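PDB 1S7M: Hia from Haemophilus influenzae, which is a trimeric autotransporter adhesin of the outer membrane that recognises host cells, represented here by its binding domain HiaBD1. Local coordinates for the interface of chains A and B. Coordinates in Å, arbitrary orientation; residue numbers count along the deposited sequence, not the author numbering. Chains: chain A/B, Hia.

The interface of chains A and B. Residues chain A 160-163; chain B 123, 141-145, 147, 149, 162.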
ATOM      1  N   ILE A 160      15.791   7.188 -16.420  1.00 27.95           N
ATOM      2  CA  ILE A 160      16.701   6.166 -16.940  1.00 28.84           C
ATOM      3  C   ILE A 160      16.978   6.542 -18.386  1.00 28.33           C
ATOM      4  O   ILE A 160      16.053   6.680 -19.204  1.00 26.77           O
ATOM      5  CB  ILE A 160      16.091   4.750 -16.885  1.00 29.05           C
ATOM      6  CG1 ILE A 160      15.676   4.421 -15.457  1.00 27.38           C
ATOM      7  CG2 ILE A 160      17.105   3.730 -17.387  1.00 30.41           C
ATOM      8  CD1 ILE A 160      16.804   4.503 -14.439  1.00 29.62           C
ATOM      9  N   THR A 161      18.251   6.741 -18.703  1.00 28.83           N
ATOM     10  CA  THR A 161      18.615   7.142 -20.056  1.00 27.79           C
ATOM     11  C   THR A 161      19.298   6.035 -20.845  1.00 27.67           C
ATOM     12  O   THR A 161      20.103   5.274 -20.298  1.00 25.28           O
ATOM     13  CB  THR A 161      19.511   8.407 -20.027  1.00 28.36           C
ATOM     14  OG1 THR A 161      18.737   9.508 -19.553  1.00 28.28           O
ATOM     15  CG2 THR A 161      20.018   8.751 -21.420  1.00 27.14           C
ATOM     16  N   PHE A 162      18.974   5.978 -22.139  1.00 27.83           N
ATOM     17  CA  PHE A 162      19.500   4.950 -23.038  1.00 29.41           C
ATOM     18  C   PHE A 162      20.272   5.524 -24.228  1.00 29.77           C
ATOM     19  O   PHE A 162      19.728   6.291 -25.014  1.00 30.05           O
ATOM     20  CB  PHE A 162      18.339   4.082 -23.556  1.00 27.41           C
ATOM     21  CG  PHE A 162      17.543   3.425 -22.465  1.00 25.14           C
ATOM     22  CD1 PHE A 162      16.616   4.155 -21.726  1.00 23.15           C
ATOM     23  CD2 PHE A 162      17.763   2.088 -22.141  1.00 23.97           C
ATOM     24  CE1 PHE A 162      15.914   3.558 -20.667  1.00 24.95           C
ATOM     25  CE2 PHE A 162      17.072   1.472 -21.084  1.00 22.05           C
ATOM     26  CZ  PHE A 162      16.144   2.208 -20.344  1.00 24.48           C
ATOM     27  N   GLU A 163      21.533   5.130 -24.372  1.00 31.61           N
ATOM     28  CA  GLU A 163      22.336   5.627 -25.483  1.00 34.87           C
ATOM     29  C   GLU A 163      23.295   4.574 -26.028  1.00 34.92           C
ATOM     30  O   GLU A 163      23.685   3.638 -25.321  1.00 34.98           O
ATOM     31  CB  GLU A 163      23.153   6.845 -25.029  1.00 37.50           C
ATOM     32  CG  GLU A 163      24.116   6.492 -23.901  1.00 42.99           C
ATOM     33  CD  GLU A 163      24.932   7.677 -23.398  1.00 47.70           C
ATOM     34  OE1 GLU A 163      24.355   8.779 -23.233  1.00 48.60           O
ATOM     35  OE2 GLU A 163      26.150   7.491 -23.150  1.00 49.02           O
TER
ATOM     36  N   THR B 123      23.858   8.742 -14.950  1.00 35.58           N
ATOM     37  CA  THR B 123      23.888   9.645 -16.089  1.00 36.46           C
ATOM     38  C   THR B 123      24.773  10.863 -15.818  1.00 40.19           C
ATOM     39  O   THR B 123      24.524  11.638 -14.884  1.00 39.31           O
ATOM     40  CB  THR B 123      22.464  10.128 -16.437  1.00 35.69           C
ATOM     41  OG1 THR B 123      21.572   9.000 -16.464  1.00 34.76           O
ATOM     42  CG2 THR B 123      22.450  10.835 -17.795  1.00 31.82           C
ATOM     43  N   PHE B 141      11.608   7.106 -18.740  1.00 25.82           N
ATOM     44  CA  PHE B 141      12.508   6.372 -19.617  1.00 27.86           C
ATOM     45  C   PHE B 141      12.877   7.320 -20.749  1.00 28.58           C
ATOM     46  O   PHE B 141      12.049   7.703 -21.568  1.00 30.31           O
ATOM     47  CB  PHE B 141      11.849   5.052 -20.088  1.00 25.69           C
ATOM     48  CG  PHE B 141      11.667   4.065 -18.955  1.00 24.70           C
ATOM     49  CD1 PHE B 141      10.494   4.059 -18.192  1.00 23.55           C
ATOM     50  CD2 PHE B 141      12.731   3.269 -18.543  1.00 23.26           C
ATOM     51  CE1 PHE B 141      10.386   3.287 -17.033  1.00 22.57           C
ATOM     52  CE2 PHE B 141      12.637   2.487 -17.377  1.00 23.10           C
ATOM     53  CZ  PHE B 141      11.459   2.502 -16.623  1.00 23.01           C
ATOM     54  N   LYS B 142      14.142   7.715 -20.750  1.00 29.58           N
ATOM     55  CA  LYS B 142      14.655   8.697 -21.694  1.00 31.49           C
ATOM     56  C   LYS B 142      15.354   8.191 -22.937  1.00 30.56           C
ATOM     57  O   LYS B 142      16.171   7.271 -22.883  1.00 29.20           O
ATOM     58  CB  LYS B 142      15.645   9.630 -20.975  1.00 34.63           C
ATOM     59  CG  LYS B 142      15.139  10.244 -19.683  1.00 36.26           C
ATOM     60  CD  LYS B 142      14.316  11.482 -19.976  1.00 39.34           C
ATOM     61  CE  LYS B 142      15.175  12.594 -20.563  1.00 39.26           C
ATOM     62  NZ  LYS B 142      14.322  13.715 -21.080  1.00 43.10           N
ATOM     63  N   SER B 143      15.035   8.834 -24.054  1.00 30.98           N
ATOM     64  CA  SER B 143      15.674   8.548 -25.321  1.00 32.87           C
ATOM     65  C   SER B 143      17.091   9.154 -25.197  1.00 35.07           C
ATOM     66  O   SER B 143      17.273  10.209 -24.579  1.00 32.69           O
ATOM     67  CB  SER B 143      14.924   9.247 -26.451  1.00 34.15           C
ATOM     68  OG  SER B 143      13.633   8.696 -26.643  1.00 35.78           O
ATOM     69  N   GLY B 144      18.087   8.477 -25.760  1.00 36.29           N
ATOM     70  CA  GLY B 144      19.446   8.984 -25.717  1.00 38.29           C
ATOM     71  C   GLY B 144      19.980   9.114 -27.132  1.00 39.41           C
ATOM     72  O   GLY B 144      19.231   8.996 -28.100  1.00 39.76           O
ATOM     73  N   ASN B 145      21.277   9.354 -27.265  1.00 41.10           N
ATOM     74  CA  ASN B 145      21.872   9.491 -28.584  1.00 41.07           C
ATOM     75  C   ASN B 145      21.826   8.147 -29.306  1.00 39.90           C
ATOM     76  O   ASN B 145      22.446   7.167 -28.877  1.00 39.60           O
ATOM     77  CB  ASN B 145      23.318   9.987 -28.452  1.00 45.17           C
ATOM     78  CG  ASN B 145      24.090   9.885 -29.754  1.00 47.64           C
ATOM     79  OD1 ASN B 145      23.726  10.502 -30.761  1.00 50.06           O
ATOM     80  ND2 ASN B 145      25.158   9.093 -29.744  1.00 49.28           N
ATOM     81  N   ILE B 147      19.232   6.064 -29.634  1.00 37.36           N
ATOM     82  CA  ILE B 147      18.109   5.204 -29.237  1.00 35.25           C
ATOM     83  C   ILE B 147      16.806   5.966 -28.959  1.00 34.88           C
ATOM     84  O   ILE B 147      16.805   6.925 -28.195  1.00 32.47           O
ATOM     85  CB  ILE B 147      18.487   4.406 -27.967  1.00 34.38           C
ATOM     86  CG1 ILE B 147      19.849   3.733 -28.160  1.00 32.08           C
ATOM     87  CG2 ILE B 147      17.407   3.390 -27.644  1.00 32.78           C
ATOM     88  CD1 ILE B 147      20.328   2.895 -26.965  1.00 29.55           C
ATOM     89  N   VAL B 149      13.238   6.058 -27.245  1.00 33.91           N
ATOM     90  CA  VAL B 149      12.432   5.400 -26.230  1.00 30.70           C
ATOM     91  C   VAL B 149      11.012   5.983 -26.216  1.00 30.10           C
ATOM     92  O   VAL B 149      10.818   7.179 -26.033  1.00 30.03           O
ATOM     93  CB  VAL B 149      13.114   5.542 -24.877  1.00 28.89           C
ATOM     94  CG1 VAL B 149      12.356   4.764 -23.827  1.00 29.65           C
ATOM     95  CG2 VAL B 149      14.544   5.022 -24.993  1.00 27.58           C
ATOM     96  N   PHE B 162      12.003   0.290 -27.200  1.00 26.44           N
ATOM     97  CA  PHE B 162      13.373   0.707 -27.513  1.00 29.87           C
ATOM     98  C   PHE B 162      13.779   0.272 -28.936  1.00 30.75           C
ATOM     99  O   PHE B 162      13.687  -0.910 -29.303  1.00 30.51           O
ATOM    100  CB  PHE B 162      14.363   0.108 -26.492  1.00 25.81           C
ATOM    101  CG  PHE B 162      13.970   0.352 -25.057  1.00 26.90           C
ATOM    102  CD1 PHE B 162      12.970  -0.411 -24.457  1.00 23.60           C
ATOM    103  CD2 PHE B 162      14.561   1.390 -24.319  1.00 26.21           C
ATOM    104  CE1 PHE B 162      12.559  -0.147 -23.156  1.00 23.03           C
ATOM    105  CE2 PHE B 162      14.156   1.660 -23.015  1.00 26.13           C
ATOM    106  CZ  PHE B 162      13.154   0.897 -22.431  1.00 24.01           C
TER
HETATM  107  O   HOH W   1      19.150   9.473 -16.590  1.00 30.60           O
HETATM  108  O   HOH W   2      22.934  10.444 -24.812  1.00 42.25           O
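The last strand of chain A, 157-164, runs parallel to strand 138-143 of chain B and continues past it along the loop that leads into strand 147-154. The two edges join as a beta sheet across the subunit boundary of the homotrimeric adhesin. Backbone groups of B:Lys142 tie the strands together: its N-H gives a nearly straight bond to A:Ile160 O (2.7 Å, 168° at the hydrogen), lying almost along the C=O axis, and its carbonyl O accepts a longer, more bent bond from A:Phe162 N (3.2 Å). B:Gly144, with no side chain, follows where chain B turns into the loop alongside A:Phe162, and its N-H is not directed at that residue's carbonyl.

Side chains alternate between the two faces of this sheet. On the apolar face A:Phe162, with CG anti to its carbonyl carbon (chi1 -58°), lies beside B:Phe141, pointing the same way, and its CE1 meets the edge of that ring at CD2 (3.8 Å). B:Phe162, the same residue of the neighbouring copy, crosses obliquely and sets CE2 over the centre of the A:Phe162 face. The planes are inclined by 57°, an edge-to-face packing in which B:Phe162 CE2 comes 3.4 Å from A:Phe162 CZ. Broad, flat phenylalanine suits this place because its face and rim can serve different neighbours at once. The branched side chains fill the flanks: A:Ile160 packs alongside B:Phe141, B:Val149 turns CG2 towards A:Phe162 CD1, and B:Ile147 stretches CD1 to the backbone of A:Glu163.

The other face is more polar. Threonine suits a strand by its branched carbon frame and offers a hydroxyl: a water bridges A:Thr161 OG1 to B:Thr123 OG1. B:Lys142, bent at chi2 and chi3, lays its first methylenes along that hydroxyl. The long chain of A:Glu163 carries its carboxylate to a second water: OE1 lies 2.7 Å from this water's oxygen, which also meets the backbone N of B:Asn145 at 3.2 Å.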